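Local structure of RagB/SusD family nutrient uptake outer membrane protein (Bacteroides thetaiotaomicron, 7KV2) at residues A53-H58 and L292-T297; P60-D65 and A284-G289; W157-W162 and A225-Y230; E196-N201 and M219-Y224. The protein probably binds beta-glucan at the bacterial cell surface, as a SusD-family outer-membrane protein that captures glycans for uptake. All coordinates share one frame; numbering follows the deposited sequence.

Interaction 1: residues A53-H58 and L292-T297; sequences AYDPLH and LVAGGT
The imidazole of His58 is the flat group at the centre of this contact, and Leu292 to Ala294 pass close to its CE1 and NE2 atoms. Over one face, displaced toward the rim, the carbonyl oxygen Asp55 O stands 3.0 Å above the ring plane. Two partners lie at the edge and in the plane, Asp55 OD1 beside NE2 and water 1 beside ND1. His58 NE2 donates to Asp55 OD1 at 2.9 Å, nearly straight at 161°, meeting the anti lone pair of OD1, the one directed away from OD2. On the other nitrogen, water 1 is 2.7 Å from His58 ND1. The same water donates to Val293 O at 2.7 Å, so the imidazole reaches the opposite loop through solvent. Held at both nitrogens, the ring has little freedom to rotate.

His58 CE1 comes to 3.3 Å from Leu292 O and is almost as close to Val293 O, both oblique to the ring; two carbonyl dipoles there would suit the polarised C-H. Ala294 adds its methyl, with CB 3.9 Å from His58 NE2. CG of His58 sits between the backbone N and the carbonyl carbon (chi1 63°), which starts the side chain back over the 3-10 turn, and Asp55 O also accepts the bond from His58 N. The His58 side chain also touches Ile277 of strand 273-277.

The arrangement is a His-carboxylate hydrogen bond within a 3-10 turn, here joining the loop after helix 43-53 to the loop before helix 299-303 in a SusD-type fold.

Interaction 2: residues P60-D65 and A284-G289; sequences PDWAFD and AVRDWG
Charge comes first: the guanidinium of Arg286 reaches across to the carboxylate of Asp61, and both groups are buried. Arg286 NH2 donates to Asp61 OD1 at 3.2 Å, in the guanidinium plane but 54° out of the carboxylate plane. Arg286 NH1 lies 3.0 Å from Asp61 OD2 in the salt bridge, although as a hydrogen bond this is weak. The two planes are turned 67° apart, so this is no flat, two-pronged pairing. Asp61 OD2 is also held by Thr297 OG1 and Ala298 N, while Arg286 NH1 bonds Gly296 O.

Among the hydrogen bonds to backbone carbonyls, the shorter runs from Arg286 NH2 to Trp62 O at 2.7 Å. The arginine gets this far because CG lies anti to the backbone N (chi1 -170°) and the chain stays extended to NE. Replacing Arg286 with a leucine would probably leave the buried carboxylate of Asp61 without its counter-charge and Trp62 O without this donor. Trp62 NE1 points back toward Asp287 O at 3.4 Å, in the indole plane, a weak bond.

Both segments are irregular loops, and they join the N-terminal and C-terminal family regions of this SusD-type protein.

In the packing, Trp62 CB lies over one face of the Arg286 guanidinium, the indole stacks on Tyr67, and Trp62 CZ2 approaches Trp288 O to 3.4 Å. The edge of the Trp288 ring is more distant, with CE3 4.3 Å from Trp62 CZ2.

Water 2 donates to Asp65 OD1 and, at 2.7 Å, to Trp288 O.

Interaction 3: residues W157-W162 and A225-Y230; sequences WVWKFW and AEIVMY. With EDO (1,2-ethanediol), chain E.
Two helices of the TPR-like scaffold, 137-162 and 217-231, meet here through Trp159 and Lys160 on one and Glu226, Ile227 and Tyr230 on the other. The axes of 157-162 and 225-230 run the same way at 25° and come no nearer than 12.2 Å, so large side chains fill the space between.

Lys160, extended beyond CG, brings NZ to Glu226 OE2 at 2.9 Å, a salt bridge in which NZ meets OE2 on its anti side, 26° out of the carboxylate plane. Lys160 CE lies over the face of Tyr230, 4.2 Å from the ring centroid, a CH-pi contact. Glu226 OE1 accepts a bond from O2 of an ethanediol, probably a crystallisation additive, and bonds Tyr403 OH, while OE2 is shared with Asn156. An alanine at Glu226 would probably leave the ammonium of Lys160 without its counter-charge, with water 4 still beside NZ.

Trp159 presents the face of its six-membered ring to the edge of Tyr230, planes 83° apart, an offset edge-to-face pair. Its CZ3 packs on Ile227 CB at 3.8 Å, and NE1 is bonded to Ala183 O.

Such same-direction packing of helices one removed in sequence, helix 183-200 between them, is typical of TPR-like superhelices.

Interaction 4: residues E196-N201 and M219-Y224; sequences EVIQLN and MVYMLY
Consecutive antiparallel helices, 183-200 and 217-231, form a helical hairpin of the TPR-like scaffold, and Val197 and Ile198 of the first pack on Val220, Tyr221 and Tyr224 of the second. The short segments are inclined at 153° with their axes 10.8 Å apart, and the contact between them is entirely apolar.

Ile198 carries most of it. Its CG1 is anti to the carbonyl carbon (chi1 -71°) and comes to 3.6 Å from Val220 CG1, the closest approach between the segments. The two side chains slide past each other in opposite directions, and Ile198 CD1 lies 3.9 Å from Val220 CG1. Beyond the valine, Ile198 CD1 meets the edge of the Tyr221 ring, near its plane, with CE1 4.1 Å away. It reaches Tyr224 more loosely, 4.4 Å from CD2. The delta methyl therefore has a valine branch and two tyrosine rings around it.

Val220 divides its branches between neighbours: CG1 (anti to its backbone N, chi1 162°) takes the isoleucine, while CG2 faces Val197 CG1 at 4.1 Å. Three residues after Ile198, Asn201 leaves the helix with a positive phi, and the contact thus lies close to the C-terminal end of helix 183-200.

Helix 237-249 completes one flank: Tyr243 stacks on Tyr221, meets Tyr224 edge-to-face and touches Ile198, and Glu246 holds the Tyr221 hydroxyl. Helix 137-162 completes the other, with Ile148 against Val197 and Ala149 against Val220, so the hairpin is packed between the helix that precedes it in the chain and the one that follows.

Interactions 3 and 4 are buried and share helix 217-231: interaction 4 pairs it with its antiparallel predecessor by hydrocarbon alone, interaction 3 with a same-direction helix through aromatic rings and a salt bridge. Interactions 1 and 2 instead bring the same two loop regions together, one from the N-terminal part of the chain and one from its middle, and rely on polar groups and water. Interaction 1 lies nearer the surface, whereas interaction 2 buries its ion pair. The two loop contacts touch directly, the 292-297 loop bonding to that ion pair. Trp157 of helix 137-162 packs against Pro56, Leu57 and Pro60, connecting the loop layer with the helices. Interaction 4 touches neither loop contact.

Interaction 1: residues A53-H58 and L292-T297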
# COMPACT_ATOMS: atom_id res chain seq x y z
N ALA A 53 9.88 16.42 -0.29
CA ALA A 53 9.27 15.69 0.85
C ALA A 53 8.38 14.53 0.36
O ALA A 53 8.09 13.64 1.18
CB ALA A 53 8.47 16.60 1.72
N TYR A 54 7.88 14.61 -0.88
CA TYR A 54 7.06 13.54 -1.52
C TYR A 54 7.94 12.40 -2.04
O TYR A 54 7.39 11.30 -2.30
CB TYR A 54 6.24 14.10 -2.69
CG TYR A 54 5.04 14.95 -2.33
CD1 TYR A 54 5.16 16.31 -2.11
CD2 TYR A 54 3.78 14.39 -2.23
CE1 TYR A 54 4.05 17.09 -1.79
CE2 TYR A 54 2.65 15.16 -1.94
CZ TYR A 54 2.78 16.52 -1.72
OH TYR A 54 1.68 17.28 -1.41
N ASP A 55 9.24 12.59 -2.27
CA ASP A 55 10.01 11.61 -3.07
C ASP A 55 10.06 10.25 -2.37
O ASP A 55 9.97 9.23 -3.04
CB ASP A 55 11.42 12.11 -3.39
CG ASP A 55 11.44 12.94 -4.66
OD1 ASP A 55 10.89 12.48 -5.68
OD2 ASP A 55 12.01 14.05 -4.61
N PRO A 56 10.27 10.17 -1.04
CA PRO A 56 10.38 8.86 -0.37
C PRO A 56 9.12 7.99 -0.48
O PRO A 56 9.21 6.79 -0.32
CB PRO A 56 10.73 9.26 1.07
CG PRO A 56 11.48 10.56 0.88
CD PRO A 56 10.62 11.29 -0.13
N LEU A 57 7.96 8.58 -0.80
CA LEU A 57 6.75 7.79 -1.16
C LEU A 57 7.10 6.72 -2.20
O LEU A 57 6.55 5.59 -2.06
CB LEU A 57 5.62 8.69 -1.71
CG LEU A 57 4.96 9.61 -0.71
CD1 LEU A 57 4.00 10.53 -1.43
CD2 LEU A 57 4.26 8.85 0.42
N HIS A 58 7.91 7.03 -3.21
CA HIS A 58 8.14 6.12 -4.36
C HIS A 58 9.45 5.37 -4.19
O HIS A 58 9.86 4.78 -5.13
CB HIS A 58 8.06 6.82 -5.72
CG HIS A 58 9.08 7.88 -5.97
ND1 HIS A 58 10.36 7.61 -6.44
CD2 HIS A 58 9.00 9.21 -5.84
CE1 HIS A 58 11.02 8.76 -6.55
NE2 HIS A 58 10.21 9.75 -6.22
N LEU A 292 16.65 6.12 -6.26
CA LEU A 292 15.83 7.16 -5.56
C LEU A 292 15.17 8.11 -6.57
O LEU A 292 14.28 8.88 -6.15
CB LEU A 292 16.75 7.90 -4.57
CG LEU A 292 17.50 6.98 -3.60
CD1 LEU A 292 18.14 7.81 -2.49
CD2 LEU A 292 16.55 5.95 -3.03
N VAL A 293 15.61 8.08 -7.82
CA VAL A 293 15.14 9.01 -8.89
C VAL A 293 13.65 8.73 -9.09
O VAL A 293 13.20 7.54 -8.92
CB VAL A 293 15.97 8.86 -10.19
CG1 VAL A 293 17.47 9.07 -9.96
CG2 VAL A 293 15.72 7.54 -10.89
N ALA A 294 12.90 9.78 -9.41
CA ALA A 294 11.48 9.72 -9.84
C ALA A 294 11.43 9.05 -11.22
O ALA A 294 11.62 9.73 -12.26
CB ALA A 294 10.86 11.10 -9.82
N GLY A 295 11.25 7.72 -11.21
CA GLY A 295 11.19 6.86 -12.41
C GLY A 295 10.03 5.91 -12.27
O GLY A 295 8.94 6.36 -11.75
N GLY A 296 10.24 4.66 -12.68
CA GLY A 296 9.26 3.57 -12.54
C GLY A 296 9.37 2.80 -11.24
O GLY A 296 10.10 3.20 -10.33
N THR A 297 8.56 1.75 -11.14
CA THR A 297 8.50 0.85 -9.97
C THR A 297 9.12 -0.48 -10.35
O THR A 297 9.01 -0.91 -11.49
CB THR A 297 7.06 0.69 -9.45
OG1 THR A 297 7.07 -0.26 -8.41
CG2 THR A 297 6.07 0.22 -10.47
O HOH W 1 12.30 5.81 -7.09

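Interaction 2: residues P60-D65 and A284-G289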
# COMPACT_ATOMS: atom_id res chain seq x y z
N PRO A 60 10.37 2.70 -1.45
CA PRO A 60 10.59 1.44 -0.73
C PRO A 60 10.58 0.16 -1.56
O PRO A 60 11.24 -0.81 -1.18
CB PRO A 60 9.48 1.34 0.34
CG PRO A 60 8.56 2.47 0.10
CD PRO A 60 9.23 3.41 -0.88
N ASP A 61 9.97 0.20 -2.74
CA ASP A 61 10.00 -0.95 -3.67
C ASP A 61 11.44 -1.25 -4.14
O ASP A 61 11.75 -2.42 -4.49
CB ASP A 61 9.02 -0.71 -4.83
CG ASP A 61 9.39 0.48 -5.69
OD1 ASP A 61 9.60 1.60 -5.14
OD2 ASP A 61 9.37 0.30 -6.93
N TRP A 62 12.34 -0.26 -4.12
CA TRP A 62 13.78 -0.48 -4.42
C TRP A 62 14.59 0.70 -3.89
O TRP A 62 14.64 1.77 -4.55
CB TRP A 62 14.01 -0.73 -5.91
CG TRP A 62 15.44 -0.76 -6.34
CD1 TRP A 62 16.01 0.06 -7.27
CD2 TRP A 62 16.51 -1.57 -5.83
NE1 TRP A 62 17.34 -0.20 -7.40
CE2 TRP A 62 17.67 -1.22 -6.55
CE3 TRP A 62 16.60 -2.58 -4.85
CZ2 TRP A 62 18.92 -1.80 -6.30
CZ3 TRP A 62 17.82 -3.16 -4.60
CH2 TRP A 62 18.97 -2.76 -5.31
N ALA A 63 15.19 0.53 -2.71
CA ALA A 63 15.94 1.60 -2.03
C ALA A 63 16.86 0.99 -0.96
O ALA A 63 16.48 -0.05 -0.35
CB ALA A 63 14.96 2.59 -1.43
N PHE A 64 18.01 1.61 -0.73
CA PHE A 64 18.92 1.18 0.37
C PHE A 64 19.25 -0.29 0.19
O PHE A 64 19.26 -1.02 1.20
CB PHE A 64 18.26 1.46 1.73
CG PHE A 64 17.90 2.92 1.93
CD1 PHE A 64 18.90 3.87 2.14
CD2 PHE A 64 16.58 3.35 1.88
CE1 PHE A 64 18.59 5.22 2.25
CE2 PHE A 64 16.26 4.69 2.04
CZ PHE A 64 17.27 5.63 2.23
N ASP A 65 19.45 -0.70 -1.07
CA ASP A 65 19.84 -2.06 -1.55
C ASP A 65 18.82 -3.13 -1.15
O ASP A 65 19.17 -4.30 -1.23
CB ASP A 65 21.26 -2.39 -1.11
CG ASP A 65 22.19 -1.30 -1.64
OD1 ASP A 65 22.25 -1.15 -2.87
OD2 ASP A 65 22.72 -0.54 -0.81
N ALA A 284 12.03 7.33 -18.18
CA ALA A 284 12.33 7.00 -16.76
C ALA A 284 13.75 6.40 -16.69
O ALA A 284 14.12 5.60 -17.62
CB ALA A 284 11.27 6.07 -16.20
N VAL A 285 14.55 6.78 -15.68
CA VAL A 285 15.99 6.39 -15.60
C VAL A 285 16.32 5.82 -14.21
O VAL A 285 17.50 5.89 -13.79
CB VAL A 285 16.91 7.56 -16.02
CG1 VAL A 285 16.69 7.93 -17.48
CG2 VAL A 285 16.73 8.79 -15.14
N ARG A 286 15.34 5.21 -13.51
CA ARG A 286 15.62 4.48 -12.24
C ARG A 286 16.52 3.29 -12.62
O ARG A 286 16.32 2.69 -13.71
CB ARG A 286 14.33 4.07 -11.52
CG ARG A 286 14.57 3.54 -10.12
CD ARG A 286 13.31 2.98 -9.48
NE ARG A 286 13.37 2.92 -8.01
CZ ARG A 286 12.31 2.73 -7.22
NH1 ARG A 286 11.11 2.54 -7.76
NH2 ARG A 286 12.45 2.74 -5.90
N ASP A 287 17.49 2.98 -11.76
CA ASP A 287 18.58 2.02 -12.08
C ASP A 287 19.07 1.35 -10.79
O ASP A 287 18.76 1.87 -9.68
CB ASP A 287 19.78 2.70 -12.77
CG ASP A 287 20.46 1.84 -13.82
OD1 ASP A 287 20.08 0.66 -13.98
OD2 ASP A 287 21.36 2.38 -14.50
N TRP A 288 19.85 0.28 -10.94
CA TRP A 288 20.47 -0.46 -9.81
C TRP A 288 21.19 0.53 -8.91
O TRP A 288 20.98 0.49 -7.67
CB TRP A 288 21.40 -1.55 -10.36
CG TRP A 288 20.73 -2.31 -11.45
CD1 TRP A 288 20.99 -2.26 -12.79
CD2 TRP A 288 19.58 -3.17 -11.29
NE1 TRP A 288 20.12 -3.07 -13.47
CE2 TRP A 288 19.25 -3.65 -12.58
CE3 TRP A 288 18.84 -3.62 -10.18
CZ2 TRP A 288 18.19 -4.55 -12.78
CZ3 TRP A 288 17.79 -4.49 -10.39
CH2 TRP A 288 17.48 -4.96 -11.67
N GLY A 289 21.98 1.41 -9.55
CA GLY A 289 22.81 2.45 -8.92
C GLY A 289 22.06 3.75 -8.65
O GLY A 289 22.61 4.53 -7.86
O HOH W 2 20.94 0.73 -5.01

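Interaction 3: residues W157-W162 and A225-Y230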
# COMPACT_ATOMS: atom_id res chain seq x y z
N TRP A 157 3.81 4.15 8.25
CA TRP A 157 4.54 2.97 7.74
C TRP A 157 5.25 2.32 8.96
O TRP A 157 5.18 1.11 9.15
CB TRP A 157 5.56 3.39 6.69
CG TRP A 157 5.04 3.70 5.31
CD1 TRP A 157 3.79 3.48 4.81
CD2 TRP A 157 5.82 4.22 4.23
NE1 TRP A 157 3.75 3.85 3.49
CE2 TRP A 157 4.98 4.29 3.10
CE3 TRP A 157 7.15 4.62 4.10
CZ2 TRP A 157 5.41 4.79 1.87
CZ3 TRP A 157 7.60 5.06 2.86
CH2 TRP A 157 6.73 5.12 1.76
N VAL A 158 5.97 3.11 9.75
CA VAL A 158 6.74 2.51 10.89
C VAL A 158 5.82 2.19 12.07
O VAL A 158 6.12 1.20 12.74
CB VAL A 158 7.98 3.34 11.28
CG1 VAL A 158 9.12 3.11 10.31
CG2 VAL A 158 7.68 4.82 11.41
N TRP A 159 4.77 2.95 12.29
CA TRP A 159 3.77 2.69 13.36
C TRP A 159 3.15 1.31 13.14
O TRP A 159 3.10 0.46 14.09
CB TRP A 159 2.73 3.80 13.39
CG TRP A 159 1.63 3.64 14.39
CD1 TRP A 159 1.74 3.60 15.75
CD2 TRP A 159 0.22 3.53 14.10
NE1 TRP A 159 0.51 3.48 16.33
CE2 TRP A 159 -0.44 3.40 15.34
CE3 TRP A 159 -0.54 3.48 12.93
CZ2 TRP A 159 -1.82 3.27 15.43
CZ3 TRP A 159 -1.91 3.36 13.01
CH2 TRP A 159 -2.55 3.28 14.25
N LYS A 160 2.68 1.05 11.91
CA LYS A 160 2.02 -0.24 11.62
C LYS A 160 3.02 -1.38 11.73
O LYS A 160 2.64 -2.38 12.33
CB LYS A 160 1.30 -0.21 10.25
CG LYS A 160 -0.04 0.49 10.34
CD LYS A 160 -0.95 0.17 9.19
CE LYS A 160 -2.38 0.49 9.52
NZ LYS A 160 -3.25 0.08 8.40
N PHE A 161 4.18 -1.31 11.08
CA PHE A 161 5.07 -2.48 10.96
C PHE A 161 5.82 -2.69 12.29
O PHE A 161 6.03 -3.85 12.60
CB PHE A 161 6.04 -2.39 9.80
CG PHE A 161 5.39 -2.69 8.45
CD1 PHE A 161 5.26 -3.99 8.00
CD2 PHE A 161 4.95 -1.66 7.63
CE1 PHE A 161 4.65 -4.27 6.78
CE2 PHE A 161 4.36 -1.92 6.39
CZ PHE A 161 4.22 -3.23 5.96
N TRP A 162 6.21 -1.63 12.98
CA TRP A 162 7.11 -1.79 14.17
C TRP A 162 6.49 -1.23 15.47
O TRP A 162 6.93 -1.71 16.55
CB TRP A 162 8.46 -1.16 13.89
CG TRP A 162 9.34 -1.92 12.96
CD1 TRP A 162 10.10 -3.01 13.27
CD2 TRP A 162 9.55 -1.65 11.57
NE1 TRP A 162 10.80 -3.41 12.17
CE2 TRP A 162 10.48 -2.60 11.11
CE3 TRP A 162 9.02 -0.71 10.67
CZ2 TRP A 162 10.95 -2.60 9.80
CZ3 TRP A 162 9.52 -0.69 9.39
CH2 TRP A 162 10.42 -1.66 8.94
N ALA A 225 -9.13 7.91 8.87
CA ALA A 225 -9.98 6.71 9.08
C ALA A 225 -9.09 5.48 9.29
O ALA A 225 -9.41 4.62 10.18
CB ALA A 225 -10.92 6.52 7.91
N GLU A 226 -8.02 5.38 8.49
CA GLU A 226 -7.07 4.26 8.55
C GLU A 226 -6.49 4.13 9.96
O GLU A 226 -6.58 3.02 10.55
CB GLU A 226 -5.94 4.40 7.55
CG GLU A 226 -4.95 3.24 7.64
CD GLU A 226 -3.90 3.15 6.54
OE1 GLU A 226 -4.02 3.83 5.48
OE2 GLU A 226 -2.94 2.43 6.78
N ILE A 227 -5.91 5.20 10.50
CA ILE A 227 -5.17 5.09 11.80
C ILE A 227 -6.19 4.99 12.96
O ILE A 227 -5.96 4.18 13.90
CB ILE A 227 -4.12 6.22 11.94
CG1 ILE A 227 -4.75 7.60 12.15
CG2 ILE A 227 -3.16 6.23 10.76
CD1 ILE A 227 -3.75 8.64 12.56
N VAL A 228 -7.32 5.69 12.86
CA VAL A 228 -8.44 5.63 13.85
C VAL A 228 -8.93 4.18 13.95
O VAL A 228 -9.09 3.65 15.09
CB VAL A 228 -9.59 6.59 13.52
CG1 VAL A 228 -10.85 6.27 14.30
CG2 VAL A 228 -9.19 8.03 13.73
N MET A 229 -9.12 3.53 12.80
CA MET A 229 -9.69 2.17 12.82
C MET A 229 -8.62 1.18 13.25
O MET A 229 -8.97 0.24 14.01
CB MET A 229 -10.31 1.80 11.47
CG MET A 229 -11.53 2.65 11.18
SD MET A 229 -12.12 2.55 9.45
CE MET A 229 -12.95 0.98 9.58
N TYR A 230 -7.37 1.36 12.86
CA TYR A 230 -6.33 0.38 13.27
C TYR A 230 -6.11 0.46 14.80
O TYR A 230 -5.77 -0.54 15.42
CB TYR A 230 -5.00 0.59 12.55
CG TYR A 230 -4.07 -0.59 12.75
CD1 TYR A 230 -4.41 -1.84 12.25
CD2 TYR A 230 -2.90 -0.48 13.47
CE1 TYR A 230 -3.60 -2.94 12.46
CE2 TYR A 230 -2.07 -1.57 13.67
CZ TYR A 230 -2.43 -2.82 13.19
OH TYR A 230 -1.63 -3.91 13.35
C1 EDO E . 0.05 1.45 5.56
O1 EDO E . 0.60 0.15 5.52
C2 EDO E . -0.87 1.78 4.44
O2 EDO E . -1.23 3.16 4.28
O HOH W 3 0.89 -3.39 14.03
O HOH W 4 -6.24 0.28 9.24

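Interaction 4: residues E196-N201 and M219-Y224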
# COMPACT_ATOMS: atom_id res chain seq x y z
N GLU A 196 -4.90 18.98 12.99
CA GLU A 196 -4.32 20.31 12.70
C GLU A 196 -4.35 20.58 11.21
O GLU A 196 -4.61 21.72 10.81
CB GLU A 196 -2.87 20.40 13.14
CG GLU A 196 -2.71 20.45 14.64
CD GLU A 196 -1.25 20.42 15.04
OE1 GLU A 196 -0.38 20.70 14.16
OE2 GLU A 196 -0.99 20.08 16.21
N VAL A 197 -3.97 19.59 10.40
CA VAL A 197 -3.96 19.76 8.93
C VAL A 197 -5.40 20.02 8.48
O VAL A 197 -5.62 20.88 7.62
CB VAL A 197 -3.40 18.50 8.23
CG1 VAL A 197 -3.84 18.47 6.79
CG2 VAL A 197 -1.90 18.43 8.38
N ILE A 198 -6.35 19.26 9.01
CA ILE A 198 -7.78 19.40 8.60
C ILE A 198 -8.21 20.82 8.96
O ILE A 198 -8.89 21.48 8.15
CB ILE A 198 -8.64 18.30 9.26
CG1 ILE A 198 -8.32 16.93 8.62
CG2 ILE A 198 -10.11 18.64 9.15
CD1 ILE A 198 -8.80 15.71 9.41
N GLN A 199 -7.83 21.28 10.15
CA GLN A 199 -8.29 22.60 10.66
C GLN A 199 -7.62 23.74 9.88
O GLN A 199 -8.18 24.84 9.92
CB GLN A 199 -8.01 22.69 12.16
CG GLN A 199 -8.87 21.73 12.97
CD GLN A 199 -8.39 21.66 14.41
OE1 GLN A 199 -7.54 22.43 14.82
NE2 GLN A 199 -8.91 20.71 15.16
N LEU A 200 -6.48 23.53 9.21
CA LEU A 200 -5.88 24.62 8.38
C LEU A 200 -6.87 24.99 7.26
O LEU A 200 -6.85 26.15 6.82
CB LEU A 200 -4.52 24.20 7.82
CG LEU A 200 -3.37 24.19 8.82
CD1 LEU A 200 -2.16 23.49 8.23
CD2 LEU A 200 -2.99 25.60 9.27
N ASN A 201 -7.66 24.03 6.77
CA ASN A 201 -8.75 24.27 5.78
C ASN A 201 -8.18 24.86 4.48
O ASN A 201 -8.77 25.84 3.94
CB ASN A 201 -9.83 25.17 6.38
CG ASN A 201 -11.07 25.17 5.53
OD1 ASN A 201 -11.36 24.20 4.84
ND2 ASN A 201 -11.81 26.27 5.57
N MET A 219 -7.50 12.52 0.81
CA MET A 219 -6.37 11.64 1.19
C MET A 219 -6.21 11.70 2.71
O MET A 219 -6.08 10.67 3.38
CB MET A 219 -5.09 12.03 0.46
CG MET A 219 -3.88 11.25 0.91
SD MET A 219 -3.07 12.12 2.31
CE MET A 219 -1.46 11.35 2.26
N VAL A 220 -6.30 12.90 3.28
CA VAL A 220 -6.10 13.07 4.74
C VAL A 220 -7.23 12.37 5.49
O VAL A 220 -6.95 11.70 6.48
CB VAL A 220 -6.01 14.57 5.08
CG1 VAL A 220 -6.23 14.87 6.56
CG2 VAL A 220 -4.68 15.14 4.63
N TYR A 221 -8.46 12.48 5.00
CA TYR A 221 -9.67 11.84 5.56
C TYR A 221 -9.46 10.33 5.58
O TYR A 221 -9.77 9.64 6.58
CB TYR A 221 -10.89 12.23 4.74
CG TYR A 221 -11.47 13.58 5.07
CD1 TYR A 221 -11.02 14.36 6.14
CD2 TYR A 221 -12.55 14.05 4.34
CE1 TYR A 221 -11.61 15.59 6.42
CE2 TYR A 221 -13.16 15.25 4.64
CZ TYR A 221 -12.68 16.04 5.68
OH TYR A 221 -13.35 17.21 5.96
N MET A 222 -8.93 9.80 4.50
CA MET A 222 -8.72 8.33 4.42
C MET A 222 -7.61 7.89 5.38
O MET A 222 -7.74 6.83 5.99
CB MET A 222 -8.41 7.89 2.99
CG MET A 222 -9.62 8.01 2.05
SD MET A 222 -11.04 7.00 2.53
CE MET A 222 -10.48 5.39 1.95
N LEU A 223 -6.50 8.63 5.46
CA LEU A 223 -5.40 8.33 6.40
C LEU A 223 -5.91 8.43 7.85
O LEU A 223 -5.58 7.56 8.68
CB LEU A 223 -4.25 9.30 6.09
CG LEU A 223 -3.02 9.13 6.98
CD1 LEU A 223 -2.50 7.72 6.94
CD2 LEU A 223 -1.93 10.12 6.58
N TYR A 224 -6.79 9.39 8.12
CA TYR A 224 -7.43 9.59 9.45
C TYR A 224 -8.24 8.33 9.78
O TYR A 224 -8.01 7.67 10.82
CB TYR A 224 -8.21 10.90 9.44
CG TYR A 224 -8.99 11.16 10.71
CD1 TYR A 224 -10.21 10.55 10.94
CD2 TYR A 224 -8.47 11.98 11.70
CE1 TYR A 224 -10.94 10.81 12.10
CE2 TYR A 224 -9.19 12.24 12.87
CZ TYR A 224 -10.42 11.66 13.06
OH TYR A 224 -11.11 11.88 14.22